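Local coordinates for protein tryptophan--tRNA ligase (Mycoplasma pneumoniae, PDB 2YY5) that probably catalyses the ATP-dependent attachment of tryptophan to tRNA(Trp), as a homodimeric class I aminoacyl-tRNA synthetase, at residues B[36-41]-B[76-81]; B[144-149]-B[327-332]. The protein carries 1 engineered substitution. One frame throughout, in Å; residues are numbered along the deposited sequence.

Contact 1: residues B[36-41]-B[76-81]; sequences CQLFVF and QKACLF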
ATOM      1  N   CYS B  36      19.069 -21.653 -11.156  1.00 34.21           N
ATOM      2  CA  CYS B  36      17.735 -21.122 -11.375  1.00 28.42           C
ATOM      3  C   CYS B  36      17.711 -19.811 -12.130  1.00 22.06           C
ATOM      4  O   CYS B  36      18.744 -19.202 -12.393  1.00 24.55           O
ATOM      5  CB  CYS B  36      17.033 -20.886 -10.033  1.00 33.14           C
ATOM      6  SG  CYS B  36      17.232 -22.160  -8.776  1.00 40.17           S
ATOM      7  N   GLN B  37      16.500 -19.402 -12.490  1.00 22.19           N
ATOM      8  CA  GLN B  37      16.259 -18.120 -13.134  1.00 24.12           C
ATOM      9  C   GLN B  37      16.119 -17.315 -11.846  1.00 23.49           C
ATOM     10  O   GLN B  37      15.097 -17.403 -11.159  1.00 21.39           O
ATOM     11  CB  GLN B  37      14.933 -18.142 -13.892  1.00 29.76           C
ATOM     12  CG  GLN B  37      14.457 -16.777 -14.353  1.00 35.89           C
ATOM     13  CD  GLN B  37      13.141 -16.840 -15.107  1.00 37.22           C
ATOM     14  OE1 GLN B  37      12.621 -15.820 -15.543  1.00 36.63           O
ATOM     15  NE2 GLN B  37      12.598 -18.042 -15.259  1.00 33.36           N
ATOM     16  N   LEU B  38      17.159 -16.562 -11.512  1.00 18.06           N
ATOM     17  CA  LEU B  38      17.186 -15.817 -10.264  1.00 18.11           C
ATOM     18  C   LEU B  38      16.786 -14.355 -10.318  1.00 20.51           C
ATOM     19  O   LEU B  38      17.206 -13.603 -11.195  1.00 22.71           O
ATOM     20  CB  LEU B  38      18.580 -15.949  -9.634  1.00 12.53           C
ATOM     21  CG  LEU B  38      18.908 -15.141  -8.369  1.00 23.23           C
ATOM     22  CD1 LEU B  38      17.979 -15.562  -7.225  1.00 19.79           C
ATOM     23  CD2 LEU B  38      20.375 -15.370  -7.982  1.00 15.12           C
ATOM     24  N   PHE B  39      15.961 -13.973  -9.350  1.00 21.04           N
ATOM     25  CA  PHE B  39      15.482 -12.611  -9.203  1.00 19.88           C
ATOM     26  C   PHE B  39      15.906 -12.147  -7.832  1.00 20.19           C
ATOM     27  O   PHE B  39      15.654 -12.827  -6.836  1.00 24.77           O
ATOM     28  CB  PHE B  39      13.957 -12.561  -9.301  1.00 24.20           C
ATOM     29  CG  PHE B  39      13.444 -12.607 -10.704  1.00 28.22           C
ATOM     30  CD1 PHE B  39      13.447 -11.462 -11.491  1.00 26.73           C
ATOM     31  CD2 PHE B  39      12.972 -13.800 -11.248  1.00 29.35           C
ATOM     32  CE1 PHE B  39      12.986 -11.503 -12.800  1.00 32.94           C
ATOM     33  CE2 PHE B  39      12.509 -13.853 -12.556  1.00 31.98           C
ATOM     34  CZ  PHE B  39      12.514 -12.703 -13.335  1.00 35.38           C
ATOM     35  N   VAL B  40      16.560 -10.992  -7.788  1.00 16.88           N
ATOM     36  CA  VAL B  40      17.021 -10.407  -6.542  1.00 15.13           C
ATOM     37  C   VAL B  40      16.778  -8.899  -6.568  1.00 16.26           C
ATOM     38  O   VAL B  40      17.035  -8.238  -7.579  1.00 22.77           O
ATOM     39  CB  VAL B  40      18.522 -10.668  -6.344  1.00  7.83           C
ATOM     40  CG1 VAL B  40      18.979 -10.136  -4.985  1.00  7.84           C
ATOM     41  CG2 VAL B  40      18.788 -12.141  -6.462  1.00 12.62           C
ATOM     42  N   PHE B  41      16.291  -8.345  -5.465  1.00  9.80           N
ATOM     43  CA  PHE B  41      16.042  -6.913  -5.430  1.00 11.87           C
ATOM     44  C   PHE B  41      16.382  -6.252  -4.097  1.00 13.15           C
ATOM     45  O   PHE B  41      16.428  -6.899  -3.043  1.00  9.22           O
ATOM     46  CB  PHE B  41      14.575  -6.605  -5.792  1.00  8.12           C
ATOM     47  CG  PHE B  41      13.573  -7.144  -4.803  1.00 10.35           C
ATOM     48  CD1 PHE B  41      13.118  -8.460  -4.891  1.00 16.86           C
ATOM     49  CD2 PHE B  41      13.097  -6.339  -3.770  1.00 15.33           C
ATOM     50  CE1 PHE B  41      12.204  -8.971  -3.963  1.00 12.27           C
ATOM     51  CE2 PHE B  41      12.181  -6.836  -2.835  1.00 17.14           C
ATOM     52  CZ  PHE B  41      11.734  -8.154  -2.933  1.00 17.14           C
ATOM     53  N   GLN B  76      24.236 -10.763 -15.785  1.00 29.93           N
ATOM     54  CA  GLN B  76      24.076 -11.456 -17.060  1.00 34.05           C
ATOM     55  C   GLN B  76      23.447 -12.825 -16.810  1.00 34.65           C
ATOM     56  O   GLN B  76      22.816 -13.400 -17.695  1.00 33.95           O
ATOM     57  CB  GLN B  76      25.423 -11.647 -17.766  1.00 39.87           C
ATOM     58  CG  GLN B  76      26.019 -10.391 -18.386  1.00 47.04           C
ATOM     59  CD  GLN B  76      27.161 -10.720 -19.332  1.00 54.84           C
ATOM     60  OE1 GLN B  76      26.944 -11.211 -20.442  1.00 57.75           O
ATOM     61  NE2 GLN B  76      28.386 -10.467 -18.892  1.00 58.12           N
ATOM     62  N   LYS B  77      23.622 -13.337 -15.595  1.00 31.20           N
ATOM     63  CA  LYS B  77      23.080 -14.634 -15.216  1.00 31.15           C
ATOM     64  C   LYS B  77      21.823 -14.475 -14.363  1.00 33.14           C
ATOM     65  O   LYS B  77      20.979 -15.369 -14.319  1.00 38.57           O
ATOM     66  CB  LYS B  77      24.131 -15.430 -14.437  1.00 32.15           C
ATOM     67  CG  LYS B  77      25.398 -15.725 -15.223  1.00 31.47           C
ATOM     68  CD  LYS B  77      26.503 -16.271 -14.332  1.00 40.64           C
ATOM     69  CE  LYS B  77      27.804 -16.479 -15.106  1.00 39.37           C
ATOM     70  NZ  LYS B  77      28.955 -16.749 -14.192  1.00 37.90           N
ATOM     71  N   ALA B  78      21.698 -13.328 -13.699  1.00 29.02           N
ATOM     72  CA  ALA B  78      20.561 -13.060 -12.827  1.00 25.37           C
ATOM     73  C   ALA B  78      19.931 -11.691 -13.090  1.00 27.10           C
ATOM     74  O   ALA B  78      20.381 -10.947 -13.957  1.00 25.07           O
ATOM     75  CB  ALA B  78      21.006 -13.154 -11.369  1.00 15.51           C
ATOM     76  N   CYS B  79      18.880 -11.379 -12.332  1.00 23.27           N
ATOM     77  CA  CYS B  79      18.173 -10.109 -12.440  1.00 22.08           C
ATOM     78  C   CYS B  79      18.233  -9.382 -11.104  1.00 23.52           C
ATOM     79  O   CYS B  79      17.669  -9.853 -10.117  1.00 28.02           O
ATOM     80  CB  CYS B  79      16.710 -10.338 -12.809  1.00 22.22           C
ATOM     81  SG  CYS B  79      15.734  -8.821 -12.803  1.00 32.98           S
ATOM     82  N   LEU B  80      18.914  -8.241 -11.072  1.00 21.03           N
ATOM     83  CA  LEU B  80      19.050  -7.459  -9.847  1.00 22.51           C
ATOM     84  C   LEU B  80      18.383  -6.097 -10.036  1.00 21.82           C
ATOM     85  O   LEU B  80      18.810  -5.305 -10.870  1.00 21.93           O
ATOM     86  CB  LEU B  80      20.535  -7.286  -9.509  1.00 17.18           C
ATOM     87  CG  LEU B  80      20.941  -6.320  -8.389  1.00 21.29           C
ATOM     88  CD1 LEU B  80      20.341  -6.745  -7.045  1.00  9.13           C
ATOM     89  CD2 LEU B  80      22.470  -6.282  -8.316  1.00 12.41           C
ATOM     90  N   PHE B  81      17.340  -5.823  -9.260  1.00 19.15           N
ATOM     91  CA  PHE B  81      16.627  -4.559  -9.400  1.00 14.34           C
ATOM     92  C   PHE B  81      16.316  -3.843  -8.088  1.00 10.82           C
ATOM     93  O   PHE B  81      16.546  -4.379  -7.011  1.00  4.86           O
ATOM     94  CB  PHE B  81      15.332  -4.793 -10.178  1.00 10.24           C
ATOM     95  CG  PHE B  81      14.324  -5.659  -9.459  1.00  9.56           C
ATOM     96  CD1 PHE B  81      13.190  -5.093  -8.879  1.00 10.09           C
ATOM     97  CD2 PHE B  81      14.466  -7.046  -9.434  1.00 10.50           C
ATOM     98  CE1 PHE B  81      12.202  -5.896  -8.298  1.00  9.49           C
ATOM     99  CE2 PHE B  81      13.480  -7.859  -8.855  1.00 11.35           C
ATOM    100  CZ  PHE B  81      12.346  -7.282  -8.289  1.00  4.31           C
TER
HETATM  101  O   HOH W   1      19.583 -16.627 -12.606  1.00 63.37           O
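Strands 37-41 and 78-81 run parallel, their axes 4.7 Å apart at closest and 16° off in direction. Three backbone hydrogen bonds tie them: Cys79 N to Leu38 O (3.0 Å), Val40 N to Cys79 O (2.8 Å) and Phe81 N to Val40 O (3.0 Å). Cys79 thus bonds to the residues before and after its partner Phe39, the parallel pattern. The middle bond lies nearly along the C=O axis, at 176°. Before the pairing, a water accepts from Leu38 N and lies within hydrogen-bonding distance of Cys36 O and Lys77 O, but need not serve both.

The aromatic face carries Phe39, Phe41, Cys79 and Phe81. Both Phe41 and Phe81 hold CG in the crowded position between backbone N and carbonyl carbon (chi1 near 65°), so they lie side by side, pointing the same way. Phe41 CB sits over the Phe81 ring in a CH-pi contact, 3.3 Å from its centroid. Phe41 touches the bound tryptophanyl-adenylate analogue. Cys79 turns SG obliquely against the Phe39 ring, while its CB touches Phe39 CD1 at 3.7 Å. On the other face, Val40 CG1 crosses to Leu80 CD1 at 4.2 Å.

This is the second strand pair of a parallel Rossmann-type sheet; the chain between them runs through helices 44-47 and 54-71. Strand 6-11 bonds the far edge of 37-42, and helix 311-340 packs on Phe39 and Phe81.

Contact 2: residues B[144-149]-B[327-332]; sequences LLYQPD and ATARTT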
ATOM      1  N   LEU B 144       4.840 -13.213  -4.950  1.00 22.10           N
ATOM      2  CA  LEU B 144       3.854 -13.571  -5.960  1.00 22.16           C
ATOM      3  C   LEU B 144       3.914 -12.851  -7.304  1.00 24.05           C
ATOM      4  O   LEU B 144       3.356 -13.332  -8.290  1.00 24.89           O
ATOM      5  CB  LEU B 144       2.452 -13.449  -5.360  1.00 18.84           C
ATOM      6  CG  LEU B 144       1.937 -14.635  -4.529  1.00 20.06           C
ATOM      7  CD1 LEU B 144       2.944 -15.769  -4.531  1.00 10.05           C
ATOM      8  CD2 LEU B 144       1.648 -14.184  -3.120  1.00 15.30           C
ATOM      9  N   LEU B 145       4.582 -11.704  -7.354  1.00 24.26           N
ATOM     10  CA  LEU B 145       4.690 -10.959  -8.606  1.00 24.10           C
ATOM     11  C   LEU B 145       5.533 -11.726  -9.623  1.00 21.71           C
ATOM     12  O   LEU B 145       5.346 -11.590 -10.830  1.00 16.48           O
ATOM     13  CB  LEU B 145       5.346  -9.599  -8.362  1.00 24.15           C
ATOM     14  CG  LEU B 145       4.511  -8.335  -8.545  1.00 27.55           C
ATOM     15  CD1 LEU B 145       5.393  -7.114  -8.257  1.00 23.30           C
ATOM     16  CD2 LEU B 145       3.943  -8.289  -9.961  1.00 21.32           C
ATOM     17  N   TYR B 146       6.468 -12.525  -9.123  1.00 16.12           N
ATOM     18  CA  TYR B 146       7.352 -13.290  -9.987  1.00 16.22           C
ATOM     19  C   TYR B 146       7.037 -14.787 -10.000  1.00 17.79           C
ATOM     20  O   TYR B 146       7.732 -15.561 -10.664  1.00 16.62           O
ATOM     21  CB  TYR B 146       8.806 -13.036  -9.571  1.00 14.84           C
ATOM     22  CG  TYR B 146       9.156 -11.572  -9.621  1.00 13.89           C
ATOM     23  CD1 TYR B 146       9.508 -10.960 -10.827  1.00 17.33           C
ATOM     24  CD2 TYR B 146       9.009 -10.765  -8.491  1.00 19.90           C
ATOM     25  CE1 TYR B 146       9.688  -9.573 -10.910  1.00 19.73           C
ATOM     26  CE2 TYR B 146       9.185  -9.379  -8.561  1.00 21.74           C
ATOM     27  CZ  TYR B 146       9.519  -8.789  -9.773  1.00 19.47           C
ATOM     28  OH  TYR B 146       9.644  -7.422  -9.858  1.00 18.94           O
ATOM     29  N   GLN B 147       5.991 -15.183  -9.272  1.00 15.86           N
ATOM     30  CA  GLN B 147       5.566 -16.580  -9.221  1.00 16.96           C
ATOM     31  C   GLN B 147       6.748 -17.538  -9.151  1.00 16.24           C
ATOM     32  O   GLN B 147       6.803 -18.502  -9.900  1.00 17.05           O
ATOM     33  CB  GLN B 147       4.755 -16.914 -10.470  1.00 20.04           C
ATOM     34  CG  GLN B 147       3.379 -16.281 -10.537  1.00 26.18           C
ATOM     35  CD  GLN B 147       2.478 -16.757  -9.424  1.00 30.04           C
ATOM     36  OE1 GLN B 147       2.141 -15.997  -8.512  1.00 34.32           O
ATOM     37  NE2 GLN B 147       2.088 -18.027  -9.481  1.00 26.56           N
ATOM     38  N   PRO B 148       7.695 -17.299  -8.235  1.00 18.93           N
ATOM     39  CA  PRO B 148       8.873 -18.160  -8.107  1.00 17.57           C
ATOM     40  C   PRO B 148       8.591 -19.523  -7.499  1.00 22.17           C
ATOM     41  O   PRO B 148       7.588 -19.704  -6.807  1.00 26.90           O
ATOM     42  CB  PRO B 148       9.779 -17.337  -7.217  1.00 14.37           C
ATOM     43  CG  PRO B 148       8.782 -16.805  -6.223  1.00 18.91           C
ATOM     44  CD  PRO B 148       7.659 -16.317  -7.136  1.00 15.93           C
ATOM     45  N   ASP B 149       9.490 -20.475  -7.755  1.00 21.16           N
ATOM     46  CA  ASP B 149       9.372 -21.821  -7.204  1.00 18.03           C
ATOM     47  C   ASP B 149       9.866 -21.794  -5.761  1.00 23.00           C
ATOM     48  O   ASP B 149       9.240 -22.369  -4.859  1.00 22.96           O
ATOM     49  CB  ASP B 149      10.213 -22.804  -8.008  1.00 13.97           C
ATOM     50  CG  ASP B 149       9.628 -23.092  -9.372  1.00 24.68           C
ATOM     51  OD1 ASP B 149      10.409 -23.157 -10.342  1.00 30.12           O
ATOM     52  OD2 ASP B 149       8.396 -23.266  -9.474  1.00 24.87           O
ATOM     53  N   ALA B 327       9.397  -7.141 -16.759  1.00 30.88           N
ATOM     54  CA  ALA B 327       8.884  -7.981 -17.837  1.00 33.81           C
ATOM     55  C   ALA B 327       7.917  -9.029 -17.290  1.00 36.24           C
ATOM     56  O   ALA B 327       6.829  -9.226 -17.834  1.00 39.27           O
ATOM     57  CB  ALA B 327      10.030  -8.663 -18.566  1.00 35.04           C
ATOM     58  N   THR B 328       8.309  -9.702 -16.212  1.00 28.04           N
ATOM     59  CA  THR B 328       7.429 -10.704 -15.632  1.00 26.29           C
ATOM     60  C   THR B 328       6.446 -10.120 -14.606  1.00 24.46           C
ATOM     61  O   THR B 328       5.366 -10.669 -14.402  1.00 23.52           O
ATOM     62  CB  THR B 328       8.233 -11.883 -15.013  1.00 24.94           C
ATOM     63  OG1 THR B 328       7.735 -12.177 -13.702  1.00 28.61           O
ATOM     64  CG2 THR B 328       9.714 -11.562 -14.957  1.00 25.13           C
ATOM     65  N   ALA B 329       6.798  -8.996 -13.987  1.00 22.65           N
ATOM     66  CA  ALA B 329       5.907  -8.363 -13.012  1.00 19.44           C
ATOM     67  C   ALA B 329       4.614  -7.867 -13.669  1.00 22.43           C
ATOM     68  O   ALA B 329       3.524  -8.024 -13.105  1.00 19.86           O
ATOM     69  CB  ALA B 329       6.611  -7.196 -12.319  1.00 12.81           C
ATOM     70  N   ARG B 330       4.725  -7.262 -14.850  1.00 18.16           N
ATOM     71  CA  ARG B 330       3.536  -6.762 -15.528  1.00 22.34           C
ATOM     72  C   ARG B 330       2.629  -7.915 -15.929  1.00 23.32           C
ATOM     73  O   ARG B 330       1.408  -7.843 -15.751  1.00 23.52           O
ATOM     74  CB  ARG B 330       3.910  -5.938 -16.763  1.00 21.03           C
ATOM     75  CG  ARG B 330       4.923  -4.850 -16.474  1.00 25.47           C
ATOM     76  CD  ARG B 330       4.684  -3.605 -17.296  1.00 31.03           C
ATOM     77  NE  ARG B 330       5.872  -2.754 -17.328  1.00 39.35           N
ATOM     78  CZ  ARG B 330       5.891  -1.497 -17.767  1.00 43.38           C
ATOM     79  NH1 ARG B 330       7.024  -0.810 -17.762  1.00 44.46           N
ATOM     80  NH2 ARG B 330       4.779  -0.915 -18.196  1.00 47.03           N
ATOM     81  N   THR B 331       3.225  -8.982 -16.456  1.00 22.24           N
ATOM     82  CA  THR B 331       2.451 -10.141 -16.879  1.00 21.82           C
ATOM     83  C   THR B 331       1.615 -10.692 -15.736  1.00 23.45           C
ATOM     84  O   THR B 331       0.433 -10.975 -15.904  1.00 35.60           O
ATOM     85  CB  THR B 331       3.355 -11.274 -17.403  1.00 22.06           C
ATOM     86  OG1 THR B 331       4.004 -10.850 -18.606  1.00 29.70           O
ATOM     87  CG2 THR B 331       2.527 -12.523 -17.697  1.00 13.63           C
ATOM     88  N   THR B 332       2.234 -10.843 -14.574  1.00 21.97           N
ATOM     89  CA  THR B 332       1.550 -11.375 -13.408  1.00 19.01           C
ATOM     90  C   THR B 332       0.459 -10.444 -12.900  1.00 23.51           C
ATOM     91  O   THR B 332      -0.677 -10.876 -12.697  1.00 29.70           O
ATOM     92  CB  THR B 332       2.543 -11.640 -12.268  1.00 21.49           C
ATOM     93  OG1 THR B 332       3.619 -12.443 -12.763  1.00 17.65           O
ATOM     94  CG2 THR B 332       1.861 -12.367 -11.112  1.00 14.39           C
TER
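The loop leaving helix 131-144, the helix that carries Asp142 of the predicted tryptophan site, packs here against one flank of the long C-terminal helix 311-340. Two threonines and an alanine one turn of that helix wide, Thr328, Ala329 and Thr332, make the helical side. Gln147 leaves the helical path with positive phi (40°), turning the chain toward strand 150-152.

The polar link runs through Thr332. With its OG1 anti to the carbonyl carbon and beside the backbone N (chi1 -52°), the hydroxyl lies 2.7 Å from Leu145 O and 3.0 Å from Thr328 O. Its single proton can serve either carbonyl, so which of the two acceptors it uses is not settled. Thr328 O is also the regular helical acceptor for Thr332 N, at 3.1 Å. The other branch, Thr332 CG2, is turned toward the Leu144 carbonyl, so the threonine meets the C-terminal end of helix 131-144 and the residue after it with both its methyl and its hydroxyl.

Leu145 brings CD2 against the helix, where it touches Ala329 CB at 3.7 Å. Tyr146 approaches from the neighbouring position and crosses Thr328 at about a right angle: its CD1 lies 3.6 Å from Thr328 OG1, a packing contact. Farther along the same ring, CE1 comes to 4.1 Å from Ala329 CB. The polar partner of the phenol is elsewhere: its OH hydrogen-bonds His89 NE2.

Around the contact, helix 87-98 closes over Leu145 and Thr332 through Met92, and strand 6-11 backs Tyr146 with Leu8. Arg6 NH2 donates a hydrogen bond to Tyr146 O, while Asp149 pairs with Arg180 and continues into the short sheet of 150-152 and 183-185.

Both contacts are buried and they touch each other, with centres about 13 Å apart. Contact 1 belongs to the sheet itself: regular backbone bonds set the spacing and aromatic rings fill one face. Contact 2 joins a helix-terminating loop to the C-terminal helix, so side-chain packing and one threonine hydroxyl do the work, and its Thr328 is already partly exposed. Tyr146 and Thr328 bridge the two. The Tyr146 ring meets those of Phe39 and Phe81, with Phe81 CZ 3.1 Å from Tyr146 OH, and Phe39 CZ packs on Thr328 CG2 at 3.4 Å. Helix 311-340 packs against both contacts, meeting Phe39, Cys79 and Phe81 on the aromatic face and also Leu80 on the other.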